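Local coordinates for protein 2-Keto-3-deoxy-(6-phospho-)gluconate aldolase (Thermoproteus tenax, PDB 2R91) that is an aldolase of the dihydrodipicolinate synthetase family, built on a TIM barrel and assembled from four copies of the chain, at residues D216-R219 with A220-L223; L223-L226 with L227-I230; E232-H236 with I237-A241; Y263-P267 with E268-W272. All blocks are in the same frame, centred on the assembly; numbering follows the deposited sequence.

Overall arrangement
All four contacts lie in the helical region that follows the last strand of the eight-stranded parallel barrel. They follow one another along the chain, the first two overlapping at L223. Contacts 1 and 2 share helix 217-237, with centres about 11 Å apart. Contact 3 takes the end of that helix and the start of helix 239-251, its centre about 14 Å from that of contact 2. Contact 4 opens helix 267-276. Its centre is about 10 Å from that of contact 3, and the two touch through I237 with L265 and H236 with W272. Contacts 1 to 3 meet the second subunit, contacts 3 and 4 the third. This helical region therefore serves two subunit interfaces.

Contact 1: D216-R219 with A220-L223; sequences DIER and ARSL
R219 sends CG anti to its own N (chi1 169°) and stays extended to NE, which carries the chain past L223. L223 has its CG beside its own backbone N (chi1 -68°), and CD1 comes over one face of the R219 guanidinium. R219 NE and L223 CD1 are 4.1 Å apart, a van der Waals touch of a methyl on a flat charged group.

This is the first turn of helix 217-237. D216 is the N-cap: R219 N donates to D216 OD1 at 3.3 Å, meeting it from above the carboxylate plane. The regular i to i+4 ladder starts at once, with A220 N to D216 O at 3.2 Å and R221 N to I217 O at 2.8 Å. S222 N and L223 N continue it.

R221 NH2 comes 4.3 Å from E218 CG. A220 and L223 pack on helix 202-213. R221 NH1 makes weak hydrogen bonds to V188 O and R189 O of the second subunit.

E218 OE2 makes a long, weak ion pair with R189 NH1 of that subunit and stays 5.0 Å from R221 NH2, so its attraction to both is probably slight. The D216 carboxylate probably suits the positive end of the helix dipole.

Contact 2: L223-L226 with L227-I230; sequences LQFL and LDEI
L227 meets Q224 and L223 one turn back, in the middle of the long alpha-helix 217-237. This helix follows the barrel of the TIM-barrel fold. L227 N donates to L223 O at 3.0 Å. The L227 side chain starts beside the next carbonyl, with L227 CB 3.4 Å from Q224 O. L223 packs on I208 and L227 on L204 and L205 of helix 202-213, so these two leucines face that helix.

D228 comes next. Its N donates to Q224 O at 2.9 Å. The D228 carboxylate bends back toward the same carbonyl oxygen because CG stands beside the backbone N (chi1 -64°). D228 CG is then 3.1 Å from Q224 O. D228 OD2 also reaches the edge of the F225 ring, near its plane, 3.7 Å from F225 CD1. The ring and carboxylate planes are 50° apart. An edge approach of this kind sets the acidic oxygen against the slightly positive rim of the ring.

E229 N donates to F225 O at 3.1 Å, and the E229 chain runs out extended beyond CG. F225, D228 and E229 all pack against R167 of the second subunit, so this face of the helix belongs to the interface.

I230 N closes the series with a longer bond to L226 O, 3.3 Å. The I230 side chain turns to L246 and F250 of helix 239-251. Its CG1 branch lies beyond the carbonyl oxygen of L226, with I230 CG1 3.6 Å from L226 O.

Contact 3: E232-H236 with I237-A241; sequences ESARH and IGYAA
A water joins R235 and Y239 across the break between two helices. It donates to R235 O at 2.7 Å and accepts from Y239 N at 2.9 Å. This is a helix-to-helix turn, where helix 217-237 ends and helix 239-251 begins. G238 sits between them with positive phi (112°), and is also the N-cap position of the second helix.

The direct bonds across the turn are poorer. I237 N donates to A234 O at 3.1 Å, well above the carbonyl plane and at a bent N-H...O angle of 140°. G238 N reaches R235 O only weakly, at 3.5 Å.

Outside these backbone bonds, R235 runs extended to NE and brings NH1 over one face of the Y239 ring, toward its rim. R235 CZ is 5.4 Å from the centroid of that ring, so the cation-pi attraction is weak at most. R235 NH1 also lies near R104 NH2 of the third subunit, a like charge. The Y239 hydroxyl is held further on, by hydrogen bonds with Y200 OH and S196 OG.

I237 packs on A242 of the second helix and on L265, W272 and L273. The H236 ring meets that of W272. E232 OE1 forms a salt bridge to R167 NH2 of the second subunit. Back at the turn, the A234 methyl lies against the Y239 ring, with A234 CB 3.6 Å from Y239 CD1.

Contact 4: Y263-P267 with E268-W272; sequences YPLDP and EEKAW
D266 and E269 grip each other twice. E269 N donates to D266 OD1 at 2.9 Å, nearly in line with the C-O bond. D266 N donates to E269 OE1 at 2.8 Å, on the anti side of that carboxylate. D266 holds CG between its N and carbonyl carbon (chi1 68°), which turns OD1 back toward the helix. The two carboxylates are stacked with planes 25° apart. D266 OD1 also stands 3.4 Å from E268 OE1, so negative charge gathers here. The helix N-terminus and R108 of the third subunit probably offset part of it.

This reciprocal pair is a capping box, with D266 as the N-cap of helix 267-276. The first helical bonds follow, K270 N to D266 O and A271 N to P267 O, both 3.0 Å.

L265 lies beside the box: L265 CD2 is 3.7 Å from E269 OE1, and L265 CB meets the aliphatic chain of K270, 3.8 Å from K270 CG. L265 itself packs on A241 and I237.

E269 OE2 forms a salt bridge with R108 NE of the third subunit, which probably helps to position it. R108 NH2 also hydrogen-bonds P264 O, and Y263 O accepts from Q109 NE2 of the same subunit.

Contact 1: D216-R219 with A220-L223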
# COMPACT_ATOMS: atom_id res chain seq x y z
N ASP A 216 -19.55 30.82 -8.14
CA ASP A 216 -18.19 31.37 -8.17
C ASP A 216 -17.13 30.28 -7.88
O ASP A 216 -16.47 30.28 -6.84
CB ASP A 216 -18.10 32.51 -7.16
CG ASP A 216 -16.92 33.44 -7.41
OD1 ASP A 216 -16.03 33.14 -8.23
OD2 ASP A 216 -16.87 34.48 -6.71
N ILE A 217 -16.94 29.39 -8.85
CA ILE A 217 -16.05 28.25 -8.68
C ILE A 217 -14.59 28.69 -8.53
O ILE A 217 -13.83 28.10 -7.75
CB ILE A 217 -16.22 27.24 -9.83
CG1 ILE A 217 -17.66 26.70 -9.84
CG2 ILE A 217 -15.20 26.10 -9.72
CD1 ILE A 217 -18.04 25.91 -8.60
N GLU A 218 -14.21 29.75 -9.24
CA GLU A 218 -12.85 30.26 -9.14
C GLU A 218 -12.51 30.77 -7.72
O GLU A 218 -11.42 30.49 -7.22
CB GLU A 218 -12.57 31.35 -10.20
CG GLU A 218 -12.66 30.84 -11.67
CD GLU A 218 -14.10 30.53 -12.11
OE1 GLU A 218 -15.07 31.06 -11.50
OE2 GLU A 218 -14.27 29.74 -13.06
N ARG A 219 -13.41 31.53 -7.10
CA ARG A 219 -13.18 31.98 -5.71
C ARG A 219 -13.10 30.77 -4.74
O ARG A 219 -12.24 30.71 -3.84
CB ARG A 219 -14.28 32.95 -5.25
CG ARG A 219 -14.24 33.24 -3.75
CD ARG A 219 -15.12 34.42 -3.33
NE ARG A 219 -15.03 34.70 -1.90
CZ ARG A 219 -14.11 35.47 -1.33
NH1 ARG A 219 -13.16 36.06 -2.06
NH2 ARG A 219 -14.11 35.64 -0.01
N ALA A 220 -14.03 29.84 -4.88
CA ALA A 220 -14.07 28.61 -4.05
C ALA A 220 -12.75 27.85 -4.16
O ALA A 220 -12.16 27.44 -3.15
CB ALA A 220 -15.20 27.69 -4.49
N ARG A 221 -12.30 27.65 -5.40
CA ARG A 221 -11.05 26.96 -5.63
C ARG A 221 -9.85 27.72 -5.06
O ARG A 221 -8.94 27.14 -4.49
CB ARG A 221 -10.83 26.73 -7.14
CG ARG A 221 -9.64 25.83 -7.44
CD ARG A 221 -9.74 25.33 -8.89
NE ARG A 221 -9.61 26.44 -9.83
CZ ARG A 221 -10.18 26.47 -11.04
NH1 ARG A 221 -10.93 25.46 -11.47
NH2 ARG A 221 -9.97 27.50 -11.83
N SER A 222 -9.84 29.04 -5.22
CA SER A 222 -8.78 29.84 -4.66
C SER A 222 -8.72 29.77 -3.12
O SER A 222 -7.63 29.66 -2.54
CB SER A 222 -8.95 31.30 -5.07
OG SER A 222 -7.95 32.07 -4.42
N LEU A 223 -9.87 29.86 -2.46
CA LEU A 223 -9.96 29.69 -1.01
C LEU A 223 -9.45 28.30 -0.61
O LEU A 223 -8.69 28.16 0.33
CB LEU A 223 -11.41 29.89 -0.52
CG LEU A 223 -11.94 31.33 -0.65
CD1 LEU A 223 -13.38 31.38 -0.23
CD2 LEU A 223 -11.08 32.28 0.19

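Contact 2: L223-L226 with L227-I230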
# COMPACT_ATOMS: atom_id res chain seq x y z
N LEU A 223 -9.87 29.86 -2.46
CA LEU A 223 -9.96 29.69 -1.01
C LEU A 223 -9.45 28.30 -0.61
O LEU A 223 -8.69 28.16 0.33
CB LEU A 223 -11.41 29.89 -0.52
CG LEU A 223 -11.94 31.33 -0.65
CD1 LEU A 223 -13.38 31.38 -0.23
CD2 LEU A 223 -11.08 32.28 0.19
N GLN A 224 -9.90 27.27 -1.32
CA GLN A 224 -9.39 25.91 -1.11
C GLN A 224 -7.86 25.80 -1.16
O GLN A 224 -7.23 25.12 -0.31
CB GLN A 224 -10.01 24.93 -2.11
CG GLN A 224 -9.51 23.46 -1.92
CD GLN A 224 -10.02 22.86 -0.62
OE1 GLN A 224 -9.26 22.66 0.34
NE2 GLN A 224 -11.29 22.59 -0.57
N PHE A 225 -7.25 26.44 -2.14
CA PHE A 225 -5.81 26.33 -2.28
C PHE A 225 -5.10 27.04 -1.13
O PHE A 225 -4.07 26.58 -0.64
CB PHE A 225 -5.35 26.92 -3.63
CG PHE A 225 -5.70 26.07 -4.83
CD1 PHE A 225 -5.95 24.70 -4.70
CD2 PHE A 225 -5.75 26.65 -6.12
CE1 PHE A 225 -6.28 23.90 -5.83
CE2 PHE A 225 -6.07 25.87 -7.24
CZ PHE A 225 -6.33 24.50 -7.10
N LEU A 226 -5.66 28.16 -0.69
CA LEU A 226 -5.13 28.85 0.49
C LEU A 226 -5.18 27.95 1.73
O LEU A 226 -4.23 27.88 2.51
CB LEU A 226 -5.94 30.11 0.74
CG LEU A 226 -5.23 31.17 1.56
CD1 LEU A 226 -3.99 31.75 0.72
CD2 LEU A 226 -6.21 32.25 1.95
N LEU A 227 -6.31 27.28 1.92
CA LEU A 227 -6.45 26.29 3.01
C LEU A 227 -5.42 25.16 2.90
O LEU A 227 -4.79 24.78 3.90
CB LEU A 227 -7.87 25.69 2.98
CG LEU A 227 -8.12 24.55 4.01
CD1 LEU A 227 -7.81 25.02 5.45
CD2 LEU A 227 -9.55 24.01 3.90
N ASP A 228 -5.25 24.61 1.69
CA ASP A 228 -4.25 23.56 1.45
C ASP A 228 -2.83 23.96 1.91
O ASP A 228 -2.11 23.17 2.51
CB ASP A 228 -4.23 23.15 -0.04
CG ASP A 228 -5.54 22.52 -0.47
OD1 ASP A 228 -6.27 22.00 0.41
OD2 ASP A 228 -5.81 22.51 -1.69
N GLU A 229 -2.45 25.21 1.64
CA GLU A 229 -1.13 25.70 2.03
C GLU A 229 -0.98 25.71 3.53
O GLU A 229 0.07 25.40 4.07
CB GLU A 229 -0.93 27.13 1.55
CG GLU A 229 -0.87 27.28 0.04
CD GLU A 229 -0.74 28.76 -0.41
OE1 GLU A 229 -0.36 29.64 0.44
OE2 GLU A 229 -1.01 29.01 -1.61
N ILE A 230 -2.07 26.08 4.21
CA ILE A 230 -2.06 26.13 5.69
C ILE A 230 -1.97 24.72 6.25
O ILE A 230 -1.14 24.44 7.11
CB ILE A 230 -3.31 26.89 6.21
CG1 ILE A 230 -3.20 28.40 5.88
CG2 ILE A 230 -3.49 26.67 7.74
CD1 ILE A 230 -4.54 29.17 5.95

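Contact 3: E232-H236 with I237-A241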
# COMPACT_ATOMS: atom_id res chain seq x y z
N GLU A 232 -0.76 22.06 4.75
CA GLU A 232 0.57 21.59 4.41
C GLU A 232 1.62 22.03 5.43
O GLU A 232 2.43 21.22 5.86
CB GLU A 232 0.94 22.03 2.97
CG GLU A 232 0.33 21.11 1.93
CD GLU A 232 0.19 21.74 0.54
OE1 GLU A 232 0.88 22.73 0.24
OE2 GLU A 232 -0.65 21.21 -0.24
N SER A 233 1.61 23.30 5.83
CA SER A 233 2.58 23.74 6.85
C SER A 233 2.36 23.01 8.18
O SER A 233 3.33 22.59 8.84
CB SER A 233 2.49 25.25 7.10
OG SER A 233 2.85 25.98 5.93
N ALA A 234 1.09 22.84 8.56
CA ALA A 234 0.73 22.19 9.83
C ALA A 234 1.13 20.72 9.86
O ALA A 234 1.59 20.21 10.86
CB ALA A 234 -0.77 22.36 10.10
N ARG A 235 0.95 20.04 8.75
CA ARG A 235 1.29 18.62 8.65
C ARG A 235 2.76 18.44 8.88
O ARG A 235 3.21 17.41 9.37
CB ARG A 235 0.92 18.06 7.28
CG ARG A 235 -0.58 17.91 7.01
CD ARG A 235 -0.71 16.84 5.95
NE ARG A 235 -1.97 16.76 5.20
CZ ARG A 235 -3.17 16.45 5.70
NH1 ARG A 235 -3.37 16.28 7.03
NH2 ARG A 235 -4.20 16.36 4.85
N HIS A 236 3.52 19.46 8.52
CA HIS A 236 4.96 19.39 8.65
C HIS A 236 5.40 19.20 10.12
O HIS A 236 6.36 18.48 10.38
CB HIS A 236 5.62 20.59 7.91
CG HIS A 236 7.09 20.43 7.74
ND1 HIS A 236 8.00 21.35 8.24
CD2 HIS A 236 7.82 19.44 7.16
CE1 HIS A 236 9.23 20.93 7.97
NE2 HIS A 236 9.15 19.77 7.32
N ILE A 237 4.69 19.80 11.09
CA ILE A 237 5.08 19.67 12.51
C ILE A 237 4.25 18.73 13.38
O ILE A 237 4.45 18.68 14.60
CB ILE A 237 5.10 21.01 13.26
CG1 ILE A 237 3.78 21.75 13.02
CG2 ILE A 237 6.35 21.83 12.95
CD1 ILE A 237 3.69 22.97 13.79
N GLY A 238 3.30 18.01 12.78
CA GLY A 238 2.43 17.14 13.57
C GLY A 238 1.04 17.74 13.53
O GLY A 238 0.68 18.57 14.38
N TYR A 239 0.24 17.31 12.56
CA TYR A 239 -1.02 17.98 12.26
C TYR A 239 -1.95 18.04 13.47
O TYR A 239 -2.51 19.09 13.78
CB TYR A 239 -1.74 17.31 11.09
CG TYR A 239 -2.93 18.15 10.70
CD1 TYR A 239 -2.74 19.37 10.07
CD2 TYR A 239 -4.25 17.75 11.02
CE1 TYR A 239 -3.81 20.19 9.74
CE2 TYR A 239 -5.33 18.56 10.68
CZ TYR A 239 -5.09 19.78 10.04
OH TYR A 239 -6.13 20.60 9.71
N ALA A 240 -2.11 16.91 14.15
CA ALA A 240 -3.14 16.79 15.23
C ALA A 240 -2.86 17.79 16.36
O ALA A 240 -3.78 18.49 16.83
CB ALA A 240 -3.20 15.34 15.76
N ALA A 241 -1.59 17.92 16.74
CA ALA A 241 -1.19 18.98 17.70
C ALA A 241 -1.27 20.40 17.13
O ALA A 241 -1.63 21.36 17.84
CB ALA A 241 0.20 18.70 18.25
O HOH W 1 1.47 15.71 10.53

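Contact 4: Y263-P267 with E268-W272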
# COMPACT_ATOMS: atom_id res chain seq x y z
N TYR A 263 1.52 14.68 21.85
CA TYR A 263 2.03 15.74 22.71
C TYR A 263 1.78 17.11 22.11
O TYR A 263 1.87 17.28 20.90
CB TYR A 263 3.54 15.57 22.97
CG TYR A 263 3.84 14.25 23.62
CD1 TYR A 263 3.70 14.08 25.02
CD2 TYR A 263 4.23 13.15 22.86
CE1 TYR A 263 3.95 12.86 25.63
CE2 TYR A 263 4.49 11.92 23.47
CZ TYR A 263 4.34 11.81 24.86
OH TYR A 263 4.57 10.61 25.46
N PRO A 264 1.45 18.11 22.97
CA PRO A 264 1.34 19.49 22.56
C PRO A 264 2.59 19.94 21.80
O PRO A 264 3.70 19.42 22.05
CB PRO A 264 1.24 20.23 23.91
CG PRO A 264 0.58 19.25 24.81
CD PRO A 264 1.18 17.94 24.42
N LEU A 265 2.41 20.88 20.88
CA LEU A 265 3.54 21.53 20.20
C LEU A 265 4.37 22.25 21.23
O LEU A 265 3.82 22.83 22.19
CB LEU A 265 3.06 22.58 19.19
CG LEU A 265 2.29 22.13 17.95
CD1 LEU A 265 2.13 23.31 16.97
CD2 LEU A 265 2.97 20.92 17.27
N ASP A 266 5.68 22.24 21.02
CA ASP A 266 6.57 22.97 21.89
C ASP A 266 6.68 24.43 21.44
O ASP A 266 6.11 24.81 20.42
CB ASP A 266 7.93 22.23 22.09
CG ASP A 266 8.80 22.17 20.84
OD1 ASP A 266 8.74 23.07 19.98
OD2 ASP A 266 9.60 21.20 20.73
N PRO A 267 7.34 25.27 22.24
CA PRO A 267 7.39 26.69 21.88
C PRO A 267 8.01 26.96 20.52
O PRO A 267 7.53 27.83 19.79
CB PRO A 267 8.25 27.29 22.98
CG PRO A 267 7.99 26.37 24.16
CD PRO A 267 8.02 25.01 23.51
N GLU A 268 9.04 26.21 20.18
CA GLU A 268 9.75 26.43 18.92
C GLU A 268 8.85 26.04 17.74
O GLU A 268 8.86 26.71 16.71
CB GLU A 268 11.06 25.62 18.87
CG GLU A 268 12.17 26.05 19.89
CD GLU A 268 11.93 25.64 21.38
OE1 GLU A 268 11.17 24.66 21.68
OE2 GLU A 268 12.53 26.32 22.26
N GLU A 269 8.09 24.95 17.88
CA GLU A 269 7.17 24.51 16.83
C GLU A 269 6.05 25.52 16.64
O GLU A 269 5.66 25.82 15.52
CB GLU A 269 6.58 23.13 17.17
CG GLU A 269 7.52 21.97 16.95
CD GLU A 269 7.12 20.71 17.72
OE1 GLU A 269 6.39 20.81 18.74
OE2 GLU A 269 7.56 19.63 17.32
N LYS A 270 5.49 26.01 17.74
CA LYS A 270 4.46 27.04 17.67
C LYS A 270 4.95 28.30 16.96
O LYS A 270 4.25 28.86 16.13
CB LYS A 270 3.98 27.42 19.08
CG LYS A 270 3.11 26.35 19.73
CD LYS A 270 2.77 26.79 21.16
CE LYS A 270 1.99 25.75 21.90
NZ LYS A 270 1.64 26.32 23.26
N ALA A 271 6.16 28.76 17.29
CA ALA A 271 6.69 29.97 16.63
C ALA A 271 6.86 29.74 15.12
O ALA A 271 6.52 30.59 14.30
CB ALA A 271 8.03 30.40 17.30
N TRP A 272 7.39 28.58 14.76
CA TRP A 272 7.60 28.23 13.35
C TRP A 272 6.26 28.22 12.60
O TRP A 272 6.12 28.74 11.48
CB TRP A 272 8.33 26.89 13.21
CG TRP A 272 8.55 26.51 11.76
CD1 TRP A 272 9.63 26.83 10.98
CD2 TRP A 272 7.62 25.82 10.89
NE1 TRP A 272 9.46 26.35 9.71
CE2 TRP A 272 8.24 25.74 9.61
CE3 TRP A 272 6.36 25.22 11.07
CZ2 TRP A 272 7.64 25.10 8.52
CZ3 TRP A 272 5.75 24.61 9.99
CH2 TRP A 272 6.39 24.55 8.72